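Local coordinates for protein UDP-N-Acetylglucosamine 2-Epimerase (Thermus thermophilus, PDB 1V4V) that probably interconverts UDP-N-acetylglucosamine and UDP-N-acetylmannosamine by inverting the configuration at C2 of the sugar, at residues A[5-10]-A[35-40]; A[18-23]-A[174-179]; A[61-66]-A[77-82]; A[73-78]-A[101-106]; A[309-314]-A[345-350]. One frame throughout, in Å; residues are numbered along the deposited sequence.

Interaction 1 of 5, residues A[5-10]-A[35-40]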
# COMPACT_ATOMS: atom_id res chain seq x y z
N MSE A 5 3.51 -25.13 -16.03
CA MSE A 5 2.84 -25.56 -14.82
C MSE A 5 2.41 -24.38 -13.95
O MSE A 5 1.35 -24.42 -13.32
CB MSE A 5 3.74 -26.50 -14.00
CG MSE A 5 4.72 -25.80 -13.06
SE MSE A 5 6.32 -25.08 -13.88
CE MSE A 5 7.63 -26.11 -12.91
N LYS A 6 3.23 -23.33 -13.93
CA LYS A 6 2.92 -22.14 -13.14
C LYS A 6 1.96 -21.24 -13.92
O LYS A 6 2.03 -21.15 -15.14
CB LYS A 6 4.19 -21.36 -12.81
CG LYS A 6 5.24 -22.13 -12.01
CD LYS A 6 4.71 -22.58 -10.66
CE LYS A 6 5.85 -22.96 -9.72
NZ LYS A 6 6.80 -23.93 -10.33
N ARG A 7 1.07 -20.56 -13.20
CA ARG A 7 0.12 -19.66 -13.84
C ARG A 7 0.34 -18.22 -13.39
O ARG A 7 0.44 -17.94 -12.19
CB ARG A 7 -1.31 -20.12 -13.55
CG ARG A 7 -1.56 -21.59 -13.87
CD ARG A 7 -3.05 -21.93 -13.85
NE ARG A 7 -3.30 -23.37 -13.76
CZ ARG A 7 -2.83 -24.28 -14.62
NH1 ARG A 7 -2.07 -23.91 -15.64
NH2 ARG A 7 -3.13 -25.56 -14.45
N VAL A 8 0.43 -17.31 -14.35
CA VAL A 8 0.65 -15.90 -14.07
C VAL A 8 -0.53 -15.10 -14.59
O VAL A 8 -0.75 -15.02 -15.80
CB VAL A 8 1.94 -15.39 -14.74
CG1 VAL A 8 2.17 -13.92 -14.40
CG2 VAL A 8 3.12 -16.23 -14.28
N VAL A 9 -1.29 -14.51 -13.68
CA VAL A 9 -2.46 -13.74 -14.08
C VAL A 9 -2.16 -12.26 -14.21
O VAL A 9 -1.63 -11.64 -13.28
CB VAL A 9 -3.62 -13.93 -13.06
CG1 VAL A 9 -4.83 -13.09 -13.47
CG2 VAL A 9 -4.01 -15.41 -12.97
N LEU A 10 -2.46 -11.70 -15.38
CA LEU A 10 -2.28 -10.28 -15.61
C LEU A 10 -3.67 -9.69 -15.45
O LEU A 10 -4.59 -10.05 -16.18
CB LEU A 10 -1.76 -10.00 -17.02
CG LEU A 10 -0.34 -10.45 -17.33
CD1 LEU A 10 -0.30 -11.97 -17.50
CD2 LEU A 10 0.14 -9.77 -18.61
N LYS A 35 2.47 -20.11 -17.78
CA LYS A 35 1.31 -19.90 -18.63
C LYS A 35 0.65 -18.60 -18.19
O LYS A 35 0.22 -18.47 -17.04
CB LYS A 35 0.31 -21.05 -18.50
CG LYS A 35 -0.96 -20.82 -19.30
CD LYS A 35 -1.75 -22.10 -19.50
CE LYS A 35 -2.21 -22.69 -18.18
NZ LYS A 35 -2.88 -24.02 -18.37
N PRO A 36 0.60 -17.61 -19.08
CA PRO A 36 -0.02 -16.33 -18.73
C PRO A 36 -1.53 -16.39 -18.91
O PRO A 36 -2.04 -17.09 -19.79
CB PRO A 36 0.64 -15.36 -19.70
CG PRO A 36 0.74 -16.20 -20.95
CD PRO A 36 1.21 -17.55 -20.43
N LEU A 37 -2.24 -15.67 -18.05
CA LEU A 37 -3.70 -15.61 -18.13
C LEU A 37 -4.11 -14.15 -17.94
O LEU A 37 -3.40 -13.38 -17.30
CB LEU A 37 -4.34 -16.45 -17.03
CG LEU A 37 -4.08 -17.96 -17.04
CD1 LEU A 37 -4.69 -18.55 -15.78
CD2 LEU A 37 -4.69 -18.59 -18.29
N VAL A 38 -5.27 -13.79 -18.49
CA VAL A 38 -5.75 -12.42 -18.37
C VAL A 38 -7.08 -12.32 -17.64
O VAL A 38 -8.06 -12.99 -17.99
CB VAL A 38 -5.91 -11.76 -19.76
CG1 VAL A 38 -6.62 -10.42 -19.64
CG2 VAL A 38 -4.54 -11.57 -20.39
N LEU A 39 -7.10 -11.47 -16.61
CA LEU A 39 -8.31 -11.21 -15.84
C LEU A 39 -8.66 -9.75 -16.09
O LEU A 39 -7.89 -8.87 -15.71
CB LEU A 39 -8.04 -11.40 -14.34
CG LEU A 39 -9.15 -10.90 -13.40
CD1 LEU A 39 -10.43 -11.70 -13.63
CD2 LEU A 39 -8.70 -11.03 -11.96
N LEU A 40 -9.78 -9.50 -16.75
CA LEU A 40 -10.19 -8.12 -17.00
C LEU A 40 -10.88 -7.61 -15.74
O LEU A 40 -11.65 -8.35 -15.11
CB LEU A 40 -11.14 -8.03 -18.20
CG LEU A 40 -10.52 -8.51 -19.52
CD1 LEU A 40 -11.47 -8.18 -20.67
CD2 LEU A 40 -9.17 -7.84 -19.73
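Val9 and Leu39 meet at the tight end of this strand pair. Val9 CG1 stands anti to its backbone N (chi1 179°), and from there it comes to 3.7 Å from Leu39 CB. Val9 CG2 lies 4.2 Å from Leu37 CB. On the other face of the sheet, Leu10 and Pro36 lie side by side and point the same way. Leu10 CD1 is 4.1 Å from Pro36 CB. Tyr25 of helix 15-29 packs on both, and Leu28 of that helix packs on Val8. The backbones run parallel, with Arg7 beside Lys35 and Leu10 beside Val38. Five hydrogen bonds join them. The bond from Leu10 N to Leu37 O is short, 2.7 Å, and almost straight at 175°. The bond from Lys35 N to Lys6 O measures 2.9 Å but is bent to 134°. That bent bond lies at the looser, partly solvent-facing end. There the like-charged chains of Arg7 and Lys35 run side by side. The placing of their ends is doubtful, because the model sets them too close. Arg7 CD also lies 4.2 Å from Leu37 CD1. An alanine at Arg7 would probably leave Leu37 CD1 without this aliphatic neighbour and open a gap beside it. Strand 6-12, helix 15-29 and strand 34-40 form a beta-alpha-beta unit, as in the Rossmann-like domains of the GT-B fold.

Interaction 2 of 5, residues A[18-23]-A[174-179]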
# COMPACT_ATOMS: atom_id res chain seq x y z
N ALA A 18 -3.92 -2.43 -21.02
CA ALA A 18 -3.83 -3.60 -21.88
C ALA A 18 -2.64 -3.47 -22.84
O ALA A 18 -1.88 -4.42 -23.05
CB ALA A 18 -5.13 -3.78 -22.67
N THR A 19 -2.48 -2.28 -23.40
CA THR A 19 -1.39 -2.01 -24.34
C THR A 19 -0.02 -2.23 -23.71
O THR A 19 0.85 -2.85 -24.31
CB THR A 19 -1.46 -0.56 -24.87
OG1 THR A 19 -2.68 -0.39 -25.61
CG2 THR A 19 -0.28 -0.26 -25.77
N LYS A 20 0.16 -1.73 -22.49
CA LYS A 20 1.44 -1.87 -21.81
C LYS A 20 1.67 -3.28 -21.27
O LYS A 20 2.81 -3.68 -21.03
CB LYS A 20 1.55 -0.85 -20.68
CG LYS A 20 1.55 0.60 -21.16
CD LYS A 20 1.71 1.56 -20.00
CE LYS A 20 1.68 3.01 -20.47
NZ LYS A 20 2.77 3.30 -21.43
N MSE A 21 0.59 -4.04 -21.09
CA MSE A 21 0.72 -5.40 -20.57
C MSE A 21 0.86 -6.47 -21.65
O MSE A 21 1.44 -7.53 -21.40
CB MSE A 21 -0.49 -5.72 -19.68
CG MSE A 21 -0.50 -4.95 -18.37
SE MSE A 21 0.95 -5.42 -17.18
CE MSE A 21 -0.12 -6.07 -15.70
N ALA A 22 0.35 -6.19 -22.85
CA ALA A 22 0.43 -7.13 -23.96
C ALA A 22 1.84 -7.68 -24.18
O ALA A 22 2.03 -8.89 -24.35
CB ALA A 22 -0.09 -6.48 -25.25
N PRO A 23 2.86 -6.80 -24.18
CA PRO A 23 4.24 -7.26 -24.38
C PRO A 23 4.68 -8.25 -23.30
O PRO A 23 5.46 -9.17 -23.56
CB PRO A 23 5.05 -5.96 -24.33
CG PRO A 23 4.08 -4.94 -24.83
CD PRO A 23 2.80 -5.32 -24.15
N THR A 174 13.40 -2.04 -15.61
CA THR A 174 13.10 -2.66 -16.89
C THR A 174 12.99 -1.75 -18.11
O THR A 174 13.11 -2.21 -19.24
CB THR A 174 11.76 -3.41 -16.81
OG1 THR A 174 10.71 -2.46 -16.58
CG2 THR A 174 11.78 -4.42 -15.66
N GLY A 175 12.78 -0.46 -17.88
CA GLY A 175 12.57 0.45 -19.00
C GLY A 175 11.07 0.36 -19.21
O GLY A 175 10.39 -0.38 -18.50
N GLN A 176 10.52 1.08 -20.19
CA GLN A 176 9.07 1.05 -20.40
C GLN A 176 8.56 -0.02 -21.37
O GLN A 176 9.06 -0.16 -22.48
CB GLN A 176 8.59 2.42 -20.87
CG GLN A 176 8.91 3.54 -19.89
CD GLN A 176 8.12 4.80 -20.18
OE1 GLN A 176 8.55 5.91 -19.85
NE2 GLN A 176 6.94 4.64 -20.79
N THR A 177 7.55 -0.78 -20.94
CA THR A 177 6.99 -1.80 -21.81
C THR A 177 6.26 -1.12 -22.96
O THR A 177 5.98 -1.74 -23.98
CB THR A 177 6.01 -2.73 -21.06
OG1 THR A 177 4.89 -1.97 -20.57
CG2 THR A 177 6.71 -3.42 -19.89
N GLY A 178 5.96 0.17 -22.78
CA GLY A 178 5.28 0.92 -23.83
C GLY A 178 6.06 0.89 -25.13
O GLY A 178 5.49 0.90 -26.22
N VAL A 179 7.39 0.84 -25.01
CA VAL A 179 8.25 0.78 -26.19
C VAL A 179 7.98 -0.53 -26.93
O VAL A 179 7.77 -0.53 -28.14
CB VAL A 179 9.74 0.83 -25.78
CG1 VAL A 179 10.63 0.76 -27.02
CG2 VAL A 179 10.01 2.11 -25.02
O HOH W 1 5.45 2.06 -20.60
O HOH W 2 4.51 5.55 -21.51
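Thr177 holds OG1 between its backbone N and carbonyl carbon (chi1 62°), and this turns the hydroxyl toward Lys20 of helix 15-29. Lys20 runs extended until its last torsion, where the chain bends (chi4 -59°) and sets NZ. The hydroxyl donates to the backbone carbonyl of Lys20, with Thr177 OG1 2.7 Å from Lys20 O. The donor is tilted 18° from the carbonyl plane. Thr177 OG1 also lies 3.5 Å from Lys20 CB. A valine in place of Thr177 would probably leave the Lys20 carbonyl without this donor and loosen the tie between the two helices. Pro23, one turn on, touches the Thr177 carbonyl, with Pro23 CG 3.8 Å from Thr177 O. The amine of Lys20 works through water. One water accepts from Lys20 NZ at 3.1 Å, and also from Gln176 NE2 and Gly178 N. A second water accepts from Lys20 NZ at 2.8 Å and from Gln176 NE2. Gly178 has no side chain, and Lys20 NZ comes within 4.2 Å of its CA. Glu122 forms a long, weak ion pair with the same amine. Helix 15-29 follows the first strand of the N-terminal sheet, and helix 177-188 follows strand 171-173 at its edge. A glycerol, probably from the crystallisation liquor, lies about 4 Å from Gly178. The place, close to the centre of the chain, is consistent with the border of the interdomain cleft where GT-B enzymes bind their substrates.

Interaction 3 of 5, residues A[61-66]-A[77-82]; sequences RNLDVM and ARILPQ
The guanidinium of Arg78 takes Met66 over one face and the carbonyl O of Asp64 at its edge. Met66 CG sits 3.8 Å above the plane of the Arg78 group, over its centre. In the plane, Arg78 NE makes a weak hydrogen bond of 3.5 Å to Asp64 O. Arg78 NH2 also reaches Asp64 OD2 in a long salt bridge of 3.5 Å, with the carboxylate turned 79° from the guanidinium. The second flat group is the Gln82 amide. It grips the backbone of Asp64 at both ends: Gln82 OE1 accepts from Asp64 N at 2.6 Å, and Gln82 NE2 donates to Asp64 O at 2.9 Å. NE2 also donates to Arg78 O one turn back, which fixes the amide's rotation. In the Rossmann-like domain this ties the chain leaving edge strand 61-62 to helix 72-89. The rest of the contact is apolar. Val65 CG2 meets Ile79 CD1 at 3.7 Å, and Leu63 CD1 lies 4.2 Å from Ile79 CG2. A water links Arg61 NH2 to Gln82 O, while Arg61 NH1 forms a salt bridge with Glu89. Pro81 and Leu80 turn to the second subunit, where they pack on its Ala77 and Ala76.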
# COMPACT_ATOMS: atom_id res chain seq x y z
N ARG A 61 -10.92 -14.42 -17.95
CA ARG A 61 -11.99 -14.17 -16.99
C ARG A 61 -12.24 -12.67 -16.85
O ARG A 61 -11.37 -11.86 -17.16
CB ARG A 61 -11.61 -14.78 -15.64
CG ARG A 61 -12.69 -14.70 -14.57
CD ARG A 61 -12.52 -15.81 -13.54
NE ARG A 61 -13.41 -15.66 -12.40
CZ ARG A 61 -13.66 -16.62 -11.51
NH1 ARG A 61 -13.09 -17.81 -11.66
NH2 ARG A 61 -14.47 -16.39 -10.49
N ASN A 62 -13.43 -12.31 -16.40
CA ASN A 62 -13.80 -10.91 -16.22
C ASN A 62 -14.47 -10.71 -14.87
O ASN A 62 -15.23 -11.56 -14.42
CB ASN A 62 -14.79 -10.46 -17.30
CG ASN A 62 -14.28 -10.69 -18.71
OD1 ASN A 62 -14.15 -11.83 -19.17
ND2 ASN A 62 -13.98 -9.60 -19.41
N LEU A 63 -14.20 -9.58 -14.22
CA LEU A 63 -14.84 -9.29 -12.95
C LEU A 63 -16.17 -8.62 -13.30
O LEU A 63 -16.34 -8.12 -14.41
CB LEU A 63 -13.99 -8.34 -12.10
CG LEU A 63 -12.64 -8.87 -11.62
CD1 LEU A 63 -12.01 -7.86 -10.66
CD2 LEU A 63 -12.83 -10.22 -10.93
N ASP A 64 -17.12 -8.63 -12.37
CA ASP A 64 -18.42 -8.03 -12.60
C ASP A 64 -18.40 -6.61 -12.04
O ASP A 64 -18.46 -6.41 -10.83
CB ASP A 64 -19.51 -8.87 -11.93
CG ASP A 64 -20.91 -8.42 -12.28
OD1 ASP A 64 -21.85 -9.23 -12.13
OD2 ASP A 64 -21.07 -7.26 -12.71
N VAL A 65 -18.29 -5.63 -12.93
CA VAL A 65 -18.22 -4.23 -12.53
C VAL A 65 -19.37 -3.39 -13.06
O VAL A 65 -19.73 -3.48 -14.23
CB VAL A 65 -16.88 -3.62 -13.01
CG1 VAL A 65 -16.79 -2.16 -12.60
CG2 VAL A 65 -15.71 -4.40 -12.42
N MSE A 66 -19.93 -2.55 -12.19
CA MSE A 66 -21.04 -1.68 -12.58
C MSE A 66 -20.56 -0.67 -13.62
O MSE A 66 -19.38 -0.34 -13.68
CB MSE A 66 -21.57 -0.91 -11.35
CG MSE A 66 -21.96 -1.77 -10.15
SE MSE A 66 -22.61 -0.71 -8.64
CE MSE A 66 -22.09 1.04 -9.24
N ALA A 77 -14.93 -2.19 -2.30
CA ALA A 77 -15.64 -3.28 -1.67
C ALA A 77 -16.23 -4.23 -2.71
O ALA A 77 -16.31 -5.43 -2.49
CB ALA A 77 -16.75 -2.74 -0.78
N ARG A 78 -16.64 -3.66 -3.84
CA ARG A 78 -17.22 -4.45 -4.94
C ARG A 78 -16.17 -5.31 -5.63
O ARG A 78 -16.44 -6.43 -6.05
CB ARG A 78 -17.87 -3.50 -5.96
CG ARG A 78 -18.39 -4.18 -7.22
CD ARG A 78 -19.91 -4.18 -7.26
NE ARG A 78 -20.42 -4.95 -8.38
CZ ARG A 78 -21.70 -5.28 -8.54
NH1 ARG A 78 -22.60 -4.89 -7.64
NH2 ARG A 78 -22.08 -5.99 -9.59
N ILE A 79 -14.96 -4.77 -5.75
CA ILE A 79 -13.87 -5.47 -6.41
C ILE A 79 -13.16 -6.53 -5.58
O ILE A 79 -12.93 -7.64 -6.05
CB ILE A 79 -12.78 -4.46 -6.88
CG1 ILE A 79 -13.36 -3.50 -7.92
CG2 ILE A 79 -11.55 -5.21 -7.39
CD1 ILE A 79 -13.86 -4.18 -9.19
N LEU A 80 -12.81 -6.19 -4.34
CA LEU A 80 -12.05 -7.09 -3.48
C LEU A 80 -12.44 -8.57 -3.38
O LEU A 80 -11.61 -9.44 -3.66
CB LEU A 80 -11.97 -6.49 -2.07
CG LEU A 80 -10.95 -7.15 -1.14
CD1 LEU A 80 -9.55 -7.05 -1.75
CD2 LEU A 80 -10.98 -6.47 0.23
N PRO A 81 -13.68 -8.88 -2.98
CA PRO A 81 -14.08 -10.28 -2.86
C PRO A 81 -14.06 -11.08 -4.15
O PRO A 81 -13.51 -12.18 -4.20
CB PRO A 81 -15.49 -10.20 -2.27
CG PRO A 81 -15.50 -8.87 -1.56
CD PRO A 81 -14.77 -7.99 -2.55
N GLN A 82 -14.67 -10.54 -5.19
CA GLN A 82 -14.71 -11.26 -6.46
C GLN A 82 -13.32 -11.39 -7.09
O GLN A 82 -13.08 -12.32 -7.84
CB GLN A 82 -15.68 -10.59 -7.43
CG GLN A 82 -15.29 -9.20 -7.87
CD GLN A 82 -16.25 -8.66 -8.92
OE1 GLN A 82 -16.59 -9.35 -9.88
NE2 GLN A 82 -16.70 -7.42 -8.73
O HOH W 3 -14.86 -13.90 -9.13

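Interaction 4 of 5, residues A[73-78]-A[101-106]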
# COMPACT_ATOMS: atom_id res chain seq x y z
N PRO A 73 -15.08 4.00 -1.78
CA PRO A 73 -15.16 2.89 -0.83
C PRO A 73 -16.04 1.74 -1.34
O PRO A 73 -15.74 0.57 -1.14
CB PRO A 73 -15.75 3.54 0.42
CG PRO A 73 -15.22 4.95 0.34
CD PRO A 73 -15.42 5.28 -1.13
N ASP A 74 -17.14 2.10 -2.00
CA ASP A 74 -18.05 1.08 -2.53
C ASP A 74 -17.42 0.32 -3.68
O ASP A 74 -17.60 -0.89 -3.80
CB ASP A 74 -19.36 1.73 -2.97
CG ASP A 74 -20.09 2.40 -1.82
OD1 ASP A 74 -20.46 1.69 -0.86
OD2 ASP A 74 -20.28 3.63 -1.86
N LEU A 75 -16.67 1.01 -4.53
CA LEU A 75 -16.01 0.34 -5.65
C LEU A 75 -15.01 -0.68 -5.13
O LEU A 75 -15.00 -1.83 -5.56
CB LEU A 75 -15.27 1.34 -6.54
CG LEU A 75 -14.38 0.66 -7.59
CD1 LEU A 75 -15.26 -0.12 -8.57
CD2 LEU A 75 -13.52 1.68 -8.32
N ALA A 76 -14.16 -0.26 -4.19
CA ALA A 76 -13.16 -1.17 -3.63
C ALA A 76 -13.83 -2.40 -3.02
O ALA A 76 -13.35 -3.52 -3.19
CB ALA A 76 -12.33 -0.45 -2.57
N ALA A 77 -14.93 -2.19 -2.30
CA ALA A 77 -15.64 -3.28 -1.67
C ALA A 77 -16.23 -4.23 -2.71
O ALA A 77 -16.31 -5.43 -2.49
CB ALA A 77 -16.75 -2.74 -0.78
N ARG A 78 -16.64 -3.66 -3.84
CA ARG A 78 -17.22 -4.45 -4.94
C ARG A 78 -16.17 -5.31 -5.63
O ARG A 78 -16.44 -6.43 -6.05
CB ARG A 78 -17.87 -3.50 -5.96
CG ARG A 78 -18.39 -4.18 -7.22
CD ARG A 78 -19.91 -4.18 -7.26
NE ARG A 78 -20.42 -4.95 -8.38
CZ ARG A 78 -21.70 -5.28 -8.54
NH1 ARG A 78 -22.60 -4.89 -7.64
NH2 ARG A 78 -22.08 -5.99 -9.59
N THR A 101 -4.73 2.82 -10.31
CA THR A 101 -6.16 2.94 -10.01
C THR A 101 -6.54 2.23 -8.72
O THR A 101 -5.80 1.39 -8.22
CB THR A 101 -7.04 2.37 -11.14
OG1 THR A 101 -6.81 0.96 -11.24
CG2 THR A 101 -6.73 3.04 -12.47
N LEU A 102 -7.72 2.56 -8.21
CA LEU A 102 -8.25 1.94 -7.00
C LEU A 102 -8.43 0.44 -7.25
O LEU A 102 -8.14 -0.39 -6.39
CB LEU A 102 -9.60 2.58 -6.64
CG LEU A 102 -10.24 2.22 -5.30
CD1 LEU A 102 -9.41 2.79 -4.17
CD2 LEU A 102 -11.65 2.78 -5.24
N THR A 103 -8.92 0.09 -8.44
CA THR A 103 -9.14 -1.31 -8.78
C THR A 103 -7.82 -2.08 -8.76
O THR A 103 -7.77 -3.21 -8.30
CB THR A 103 -9.80 -1.44 -10.17
OG1 THR A 103 -11.07 -0.79 -10.15
CG2 THR A 103 -10.00 -2.92 -10.54
N THR A 104 -6.76 -1.46 -9.26
CA THR A 104 -5.46 -2.11 -9.26
C THR A 104 -5.01 -2.46 -7.85
O THR A 104 -4.52 -3.56 -7.61
CB THR A 104 -4.40 -1.24 -9.96
OG1 THR A 104 -4.60 -1.31 -11.38
CG2 THR A 104 -2.99 -1.71 -9.63
N PHE A 105 -5.19 -1.53 -6.91
CA PHE A 105 -4.79 -1.84 -5.54
C PHE A 105 -5.70 -2.92 -4.95
O PHE A 105 -5.24 -3.83 -4.27
CB PHE A 105 -4.85 -0.62 -4.62
CG PHE A 105 -4.69 -0.97 -3.17
CD1 PHE A 105 -3.52 -1.58 -2.72
CD2 PHE A 105 -5.75 -0.81 -2.28
CE1 PHE A 105 -3.41 -2.03 -1.40
CE2 PHE A 105 -5.65 -1.25 -0.96
CZ PHE A 105 -4.48 -1.86 -0.52
N ALA A 106 -7.00 -2.80 -5.22
CA ALA A 106 -7.96 -3.77 -4.68
C ALA A 106 -7.59 -5.18 -5.15
O ALA A 106 -7.69 -6.13 -4.38
CB ALA A 106 -9.37 -3.41 -5.12
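Leu75 and Leu102 form the centre of this helix contact. Their side chains slide past each other in opposite directions, and the two CD2 methyls meet: Leu75 CD2 is 3.8 Å from Leu102 CD2. Leu102 CG is anti to its backbone N (chi1 -172°), and its CD2 branch (chi2 68°) meets the other helix. The same Leu102 CD2 also rests 4.2 Å from Ala76 CB. Leu75 CD2 has a second neighbour, Thr103 OG1, at 3.9 Å. The Leu75 and Thr103 side chains cross at about a right angle. One turn on, Ala106 CB is 4.4 Å from Ala76 O. Both residues here are alanines, and the Ala76 and Ala106 CA atoms are 5.9 Å apart. The helix segments 73-78 and 102-106 come to 9.4 Å at their axes and cross at -39°.

Behind the first shell, Thr101 is the N-cap of helix 102-113. Thr101 OG1 accepts from Thr104 N at 3.1 Å and so holds the start of the helix that presents Leu102 and Thr103. Leu72 also packs on Leu102, from the start of helix 72-89. Helix 136-146 also packs here, with Asn139 on Leu102 and Leu142 on Phe105. Trp109 of the second subunit packs on Leu102 and meets the Phe105 ring edge-to-face. Helices 72-89 and 102-113 thus pack together at the dimer interface, and strand 94-98 of the N-terminal sheet runs between them in sequence.

Interaction 5 of 5, residues A[309-314]-A[345-350]; sequences LKAGIL and KNPYGD
Ala311 and Ile313 are set against Pro347 by a sharp change of backbone at Gly312, which ends helix 306-311 with a positive phi of 80° in a Schellman motif. Ala311 CB lies 3.8 Å from Pro347 CD and lies equally close to CG of that ring. Ile313 and Pro347 reach toward each other tip to tip, with Ile313 CD1 3.9 Å from Pro347 CD. Ile313 CG1 stands between the backbone N and the carbonyl carbon (chi1 56°). From CG1 the chain extends to CD1, which also touches Tyr348 CE2 at 3.8 Å. The tyrosine ring has a second neighbour in its own segment: Pro347 CG lies 3.8 Å above the Tyr348 ring, over its centre. The proline thus lies between Ala311 and the Tyr348 ring. Asn346 shapes the loop around it. Asn346 OD1 takes two backbone donors, Tyr348 N at 2.6 Å in the carbonyl plane and Gly349 N at 3.2 Å well above that plane. The first bond makes an Asx turn. Ala290 and Gln286 of helix 283-291 also pack on Ile313. A glycerol, probably from the crystallisation liquor, lies about 3 Å from the Tyr348 side chain, and the backbone of Tyr348 pairs with Gln176. The contact joins a C-terminal-domain helix to the loop before helix 353-364, the last helix, which returns to the N-terminal domain as in GT-B enzymes.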
# COMPACT_ATOMS: atom_id res chain seq x y z
N LEU A 309 15.12 15.27 -26.45
CA LEU A 309 16.04 16.22 -27.07
C LEU A 309 17.47 15.85 -26.71
O LEU A 309 18.36 15.81 -27.57
CB LEU A 309 15.73 17.64 -26.59
CG LEU A 309 16.45 18.78 -27.30
CD1 LEU A 309 16.08 18.78 -28.78
CD2 LEU A 309 16.06 20.11 -26.67
N LYS A 310 17.70 15.57 -25.43
CA LYS A 310 19.02 15.20 -24.95
C LYS A 310 19.54 13.93 -25.62
O LYS A 310 20.71 13.84 -25.98
CB LYS A 310 18.98 15.00 -23.43
CG LYS A 310 20.29 14.51 -22.82
CD LYS A 310 20.13 14.21 -21.34
CE LYS A 310 21.38 13.59 -20.75
NZ LYS A 310 21.22 13.24 -19.31
N ALA A 311 18.65 12.95 -25.80
CA ALA A 311 19.03 11.69 -26.43
C ALA A 311 19.28 11.82 -27.93
O ALA A 311 19.89 10.94 -28.54
CB ALA A 311 17.96 10.63 -26.17
N GLY A 312 18.79 12.90 -28.53
CA GLY A 312 18.98 13.10 -29.96
C GLY A 312 18.02 12.30 -30.82
O GLY A 312 18.34 11.94 -31.96
N ILE A 313 16.83 12.03 -30.30
CA ILE A 313 15.83 11.26 -31.02
C ILE A 313 14.83 12.18 -31.73
O ILE A 313 14.02 11.73 -32.54
CB ILE A 313 15.06 10.32 -30.07
CG1 ILE A 313 14.44 11.13 -28.92
CG2 ILE A 313 16.00 9.26 -29.51
CD1 ILE A 313 13.63 10.28 -27.95
N LEU A 314 14.90 13.47 -31.42
CA LEU A 314 14.00 14.43 -32.04
C LEU A 314 14.72 15.75 -32.29
O LEU A 314 15.75 16.03 -31.70
CB LEU A 314 12.78 14.68 -31.13
CG LEU A 314 13.03 15.39 -29.79
CD1 LEU A 314 13.16 16.89 -30.00
CD2 LEU A 314 11.86 15.11 -28.85
N LYS A 345 20.18 6.01 -28.91
CA LYS A 345 19.67 5.12 -27.87
C LYS A 345 18.35 5.67 -27.35
O LYS A 345 18.26 6.84 -26.99
CB LYS A 345 20.68 5.03 -26.71
CG LYS A 345 20.21 4.19 -25.54
CD LYS A 345 21.15 4.31 -24.35
CE LYS A 345 20.56 3.61 -23.13
NZ LYS A 345 20.30 2.17 -23.38
N ASN A 346 17.32 4.82 -27.33
CA ASN A 346 16.01 5.25 -26.83
C ASN A 346 16.13 5.44 -25.32
O ASN A 346 16.42 4.48 -24.60
CB ASN A 346 14.96 4.18 -27.14
CG ASN A 346 13.57 4.62 -26.74
OD1 ASN A 346 13.35 5.10 -25.63
ND2 ASN A 346 12.60 4.44 -27.64
N PRO A 347 15.90 6.66 -24.83
CA PRO A 347 15.99 6.95 -23.39
C PRO A 347 14.84 6.41 -22.55
O PRO A 347 14.83 6.57 -21.33
CB PRO A 347 16.05 8.47 -23.36
CG PRO A 347 15.08 8.82 -24.45
CD PRO A 347 15.47 7.86 -25.57
N TYR A 348 13.87 5.77 -23.20
CA TYR A 348 12.71 5.23 -22.49
C TYR A 348 12.76 3.72 -22.29
O TYR A 348 12.17 3.20 -21.34
CB TYR A 348 11.42 5.57 -23.25
CG TYR A 348 11.33 7.03 -23.66
CD1 TYR A 348 11.17 8.03 -22.71
CD2 TYR A 348 11.42 7.39 -25.01
CE1 TYR A 348 11.11 9.38 -23.10
CE2 TYR A 348 11.35 8.73 -25.40
CZ TYR A 348 11.20 9.71 -24.44
OH TYR A 348 11.14 11.03 -24.83
N GLY A 349 13.45 3.02 -23.17
CA GLY A 349 13.55 1.57 -23.06
C GLY A 349 14.10 0.98 -24.34
O GLY A 349 14.07 1.63 -25.38
N ASP A 350 14.60 -0.25 -24.27
CA ASP A 350 15.19 -0.91 -25.43
C ASP A 350 14.22 -1.80 -26.22
O ASP A 350 14.64 -2.58 -27.07
CB ASP A 350 16.43 -1.72 -25.01
CG ASP A 350 16.10 -2.85 -24.04
OD1 ASP A 350 17.05 -3.44 -23.48
OD2 ASP A 350 14.91 -3.15 -23.84

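Overall arrangement
Interactions 1 and 4 are buried, while interactions 2, 3 and 5 are partly buried. Interaction 1 is held mainly by backbone bonds inside the N-terminal sheet. Interaction 3 lies beside it, where strand 61-62 pairs with strand 34-40, but is held by a side-chain amide, a long ion pair and some apolar contacts. Interactions 3 and 4 both use helix 72-89 and share Ala77 and Arg78. Both touch the second subunit. Interaction 4 is mainly apolar. Interaction 2 uses helix 15-29, which connects the two strands of interaction 1 along the chain, and relies on a hydroxyl and waters. It meets apolar interaction 5 through Gln176 and Tyr348. Interactions 3 and 5 lie on opposite sides of the chain's centre.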